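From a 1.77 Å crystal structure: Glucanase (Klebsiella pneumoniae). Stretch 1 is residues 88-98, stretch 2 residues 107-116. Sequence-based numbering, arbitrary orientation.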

# COMPACT_ATOMS: atom_id res chain seq x y z
N GLY A 88 -3.84 -4.71 -1.35
CA GLY A 88 -4.97 -4.27 -2.15
C GLY A 88 -6.30 -4.50 -1.45
O GLY A 88 -7.15 -3.61 -1.40
N ASP A 89 -6.49 -5.71 -0.90
CA ASP A 89 -7.70 -6.00 -0.13
C ASP A 89 -7.87 -5.00 1.01
O ASP A 89 -8.98 -4.55 1.30
CB ASP A 89 -7.65 -7.40 0.50
CG ASP A 89 -7.36 -8.52 -0.50
OD1 ASP A 89 -7.89 -8.51 -1.63
OD2 ASP A 89 -6.63 -9.44 -0.10
N THR A 90 -6.77 -4.68 1.70
CA THR A 90 -6.82 -3.74 2.81
C THR A 90 -7.25 -2.36 2.34
O THR A 90 -8.09 -1.71 2.98
CB THR A 90 -5.44 -3.67 3.47
OG1 THR A 90 -5.11 -4.95 4.04
CG2 THR A 90 -5.39 -2.60 4.54
N LEU A 91 -6.65 -1.88 1.24
CA LEU A 91 -6.96 -0.54 0.75
C LEU A 91 -8.42 -0.42 0.36
O LEU A 91 -9.07 0.60 0.64
CB LEU A 91 -6.08 -0.22 -0.45
CG LEU A 91 -4.59 -0.08 -0.13
CD1 LEU A 91 -3.76 -0.17 -1.40
CD2 LEU A 91 -4.34 1.24 0.59
N ILE A 92 -8.95 -1.47 -0.28
CA ILE A 92 -10.37 -1.50 -0.65
C ILE A 92 -11.25 -1.45 0.59
O ILE A 92 -12.20 -0.67 0.66
CB ILE A 92 -10.66 -2.76 -1.50
CG1 ILE A 92 -9.99 -2.65 -2.88
CG2 ILE A 92 -12.18 -2.97 -1.63
CD1 ILE A 92 -9.83 -4.00 -3.64
N ALA A 93 -10.94 -2.28 1.59
CA ALA A 93 -11.76 -2.29 2.80
C ALA A 93 -11.67 -0.96 3.54
O ALA A 93 -12.64 -0.51 4.14
CB ALA A 93 -11.34 -3.44 3.73
N TRP A 94 -10.48 -0.36 3.53
CA TRP A 94 -10.28 0.93 4.18
C TRP A 94 -11.06 2.03 3.47
O TRP A 94 -11.73 2.85 4.11
CB TRP A 94 -8.78 1.25 4.20
CG TRP A 94 -8.39 2.44 5.00
CD1 TRP A 94 -9.07 3.01 6.04
CD2 TRP A 94 -7.20 3.20 4.83
NE1 TRP A 94 -8.37 4.09 6.53
CE2 TRP A 94 -7.21 4.22 5.81
CE3 TRP A 94 -6.11 3.11 3.96
CZ2 TRP A 94 -6.19 5.16 5.92
CZ3 TRP A 94 -5.08 4.04 4.08
CH2 TRP A 94 -5.13 5.04 5.06
N ALA A 95 -11.00 2.04 2.13
CA ALA A 95 -11.77 3.02 1.37
C ALA A 95 -13.27 2.89 1.65
O ALA A 95 -13.97 3.91 1.77
CB ALA A 95 -11.48 2.85 -0.12
N LEU A 96 -13.77 1.66 1.76
CA LEU A 96 -15.19 1.44 2.06
C LEU A 96 -15.56 1.98 3.43
O LEU A 96 -16.61 2.60 3.60
CB LEU A 96 -15.53 -0.05 1.96
CG LEU A 96 -15.64 -0.53 0.51
CD1 LEU A 96 -15.47 -2.05 0.40
CD2 LEU A 96 -16.97 -0.07 -0.09
N LEU A 97 -14.71 1.74 4.43
CA LEU A 97 -14.95 2.31 5.76
C LEU A 97 -15.03 3.83 5.68
O LEU A 97 -15.93 4.46 6.26
CB LEU A 97 -13.84 1.85 6.70
CG LEU A 97 -14.17 1.73 8.18
CD1 LEU A 97 -15.41 0.84 8.31
CD2 LEU A 97 -12.98 1.10 8.88
N ARG A 98 -14.10 4.45 4.95
CA ARG A 98 -14.10 5.90 4.84
C ARG A 98 -15.29 6.40 4.03
O ARG A 98 -15.81 7.50 4.30
CB ARG A 98 -12.77 6.37 4.24
CG ARG A 98 -11.62 6.21 5.25
CD ARG A 98 -10.24 6.09 4.59
NE ARG A 98 -9.70 7.35 4.08
CZ ARG A 98 -8.87 8.15 4.75
NH1 ARG A 98 -8.47 7.86 5.97
NH2 ARG A 98 -8.42 9.26 4.17
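Stretch 2, residues 107-116: RYAIASDAIT

Residues 107-116 form a continuous α-helix, part of a longer one that extends beyond both ends of the stretch, and phi and psi stay near -65° and -40° throughout. The helix packs against helix 88-98 in a nearly antiparallel sense: the N-to-C directions make an angle of 154° (signed crossing angle -154°), and the axes approach to 7.6 Å. Most backbone bonds run from i to i-4, such as Ser-112 N to Tyr-108 O at 3.0 Å; around Ala-111 they loosen, with Ala-114 N and Ile-115 N both making weak bonds to Ala-111 O at 3.3 and 3.4 Å.

Because the helices run nearly antiparallel, the pairs ascend on one helix as they descend on the other. Ser-112 lies over Ala-93, with their CA atoms 4.5 Å apart; Tyr-108 lies beside Leu-96 (CA to CA 5.1 Å) and Ala-109 beside Leu-97 (CA to CA 5.0 Å). The small side chains of Ala-93 and Ser-112, both pointing toward the other stretch, take up little room between the backbones, which suits them to so close an approach; the methyl of Ala-109 points sideways.

One hydrogen bond joins the two stretches. Ser-112, with chi1 in the t rotamer, donates from OG to Ala-93 O at 2.8 Å. That carbonyl also accepts the helical bond from Leu-97 N at 3.1 Å, so the short serine side chain gives it a second donor without disrupting the helix, while satisfying its own hydroxyl in a buried setting.

The apolar contacts centre on two interlocking knobs. Leu-96 points toward stretch 2 and fits among Tyr-108, Ala-111, Ser-112 and Ile-115. Its branched end reaches several neighbours: CD2 meets Tyr-108 CD1 at 3.8 Å, approaching the ring obliquely, while CD1 lies 4.0 Å from Ala-111 CB and 3.8 Å from Ile-115 CD1. The methyl of Ala-111 lines this pocket with little bulk. In return, Ile-115 enters a hole formed by Asp-89, Ile-92, Ala-93 and Leu-96. Its CG2 rests 3.6 Å from Ala-93 CB and its CD1 4.1 Å from Ile-92 CG2; the β-branched chain thus presents methyl groups to different parts of the hole.

Contacts with the backbone and smaller apolar contacts complete the fit. Tyr-108 CB lies 3.3 Å from Leu-96 O, although the end of the tyrosine leads away and its OH is hydrogen-bonded elsewhere in the structure. Leu-97 starts out sideways, but its end turns nearer, placing CD1 4.3 Å from Ala-109 CB. Farther along stretch 2, Thr-116 CG2 touches Ala-93 CB at 3.9 Å, contributing its methyl group to the packing.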

# COMPACT_ATOMS: atom_id res chain seq x y z
N ARG A 107 -24.08 0.71 4.30
CA ARG A 107 -23.80 -0.40 3.38
C ARG A 107 -22.31 -0.47 3.02
O ARG A 107 -21.76 -1.57 2.87
CB ARG A 107 -24.67 -0.26 2.13
CG ARG A 107 -26.18 -0.43 2.45
CD ARG A 107 -27.10 -0.10 1.27
NE ARG A 107 -26.94 1.28 0.81
CZ ARG A 107 -27.52 1.77 -0.28
NH1 ARG A 107 -28.31 1.01 -1.03
NH2 ARG A 107 -27.30 3.04 -0.63
N TYR A 108 -21.63 0.68 2.93
CA TYR A 108 -20.19 0.65 2.68
C TYR A 108 -19.44 0.02 3.85
O TYR A 108 -18.45 -0.70 3.65
CB TYR A 108 -19.66 2.05 2.42
CG TYR A 108 -20.18 2.73 1.18
CD1 TYR A 108 -20.06 2.14 -0.07
CD2 TYR A 108 -20.78 3.98 1.26
CE1 TYR A 108 -20.52 2.78 -1.21
CE2 TYR A 108 -21.25 4.63 0.12
CZ TYR A 108 -21.12 4.02 -1.11
OH TYR A 108 -21.58 4.66 -2.25
N ALA A 109 -19.87 0.31 5.07
CA ALA A 109 -19.21 -0.26 6.24
C ALA A 109 -19.49 -1.75 6.39
O ALA A 109 -18.62 -2.50 6.82
CB ALA A 109 -19.63 0.50 7.50
N ILE A 110 -20.70 -2.18 6.02
CA ILE A 110 -21.01 -3.61 6.06
C ILE A 110 -20.13 -4.36 5.06
O ILE A 110 -19.65 -5.46 5.35
CB ILE A 110 -22.51 -3.85 5.81
CG1 ILE A 110 -23.29 -3.40 7.05
CG2 ILE A 110 -22.78 -5.32 5.46
CD1 ILE A 110 -24.80 -3.28 6.85
N ALA A 111 -19.87 -3.75 3.89
CA ALA A 111 -18.96 -4.36 2.93
C ALA A 111 -17.54 -4.42 3.49
O ALA A 111 -16.85 -5.44 3.36
CB ALA A 111 -18.98 -3.59 1.61
N SER A 112 -17.08 -3.33 4.10
CA SER A 112 -15.75 -3.30 4.70
C SER A 112 -15.59 -4.42 5.73
O SER A 112 -14.58 -5.13 5.74
CB SER A 112 -15.51 -1.94 5.35
OG SER A 112 -14.23 -1.90 5.96
N ASP A 113 -16.60 -4.58 6.60
CA ASP A 113 -16.51 -5.55 7.69
C ASP A 113 -16.26 -6.97 7.17
O ASP A 113 -15.56 -7.75 7.82
CB ASP A 113 -17.79 -5.54 8.52
CG ASP A 113 -18.01 -4.24 9.27
OD1 ASP A 113 -17.03 -3.52 9.51
OD2 ASP A 113 -19.18 -3.95 9.62
N ALA A 114 -16.89 -7.33 6.05
CA ALA A 114 -16.69 -8.67 5.50
C ALA A 114 -15.24 -8.87 5.06
O ALA A 114 -14.65 -9.93 5.31
CB ALA A 114 -17.65 -8.91 4.33
N ILE A 115 -14.66 -7.85 4.43
CA ILE A 115 -13.29 -7.93 3.94
C ILE A 115 -12.30 -7.96 5.09
O ILE A 115 -11.35 -8.75 5.08
CB ILE A 115 -12.99 -6.77 2.97
CG1 ILE A 115 -13.97 -6.81 1.79
CG2 ILE A 115 -11.52 -6.80 2.50
CD1 ILE A 115 -14.07 -5.51 1.01
N THR A 116 -12.50 -7.11 6.11
CA THR A 116 -11.56 -7.13 7.23
C THR A 116 -11.64 -8.45 8.00
O THR A 116 -10.62 -8.97 8.45
CB THR A 116 -11.76 -5.94 8.18
OG1 THR A 116 -13.10 -5.92 8.70
CG2 THR A 116 -11.49 -4.64 7.45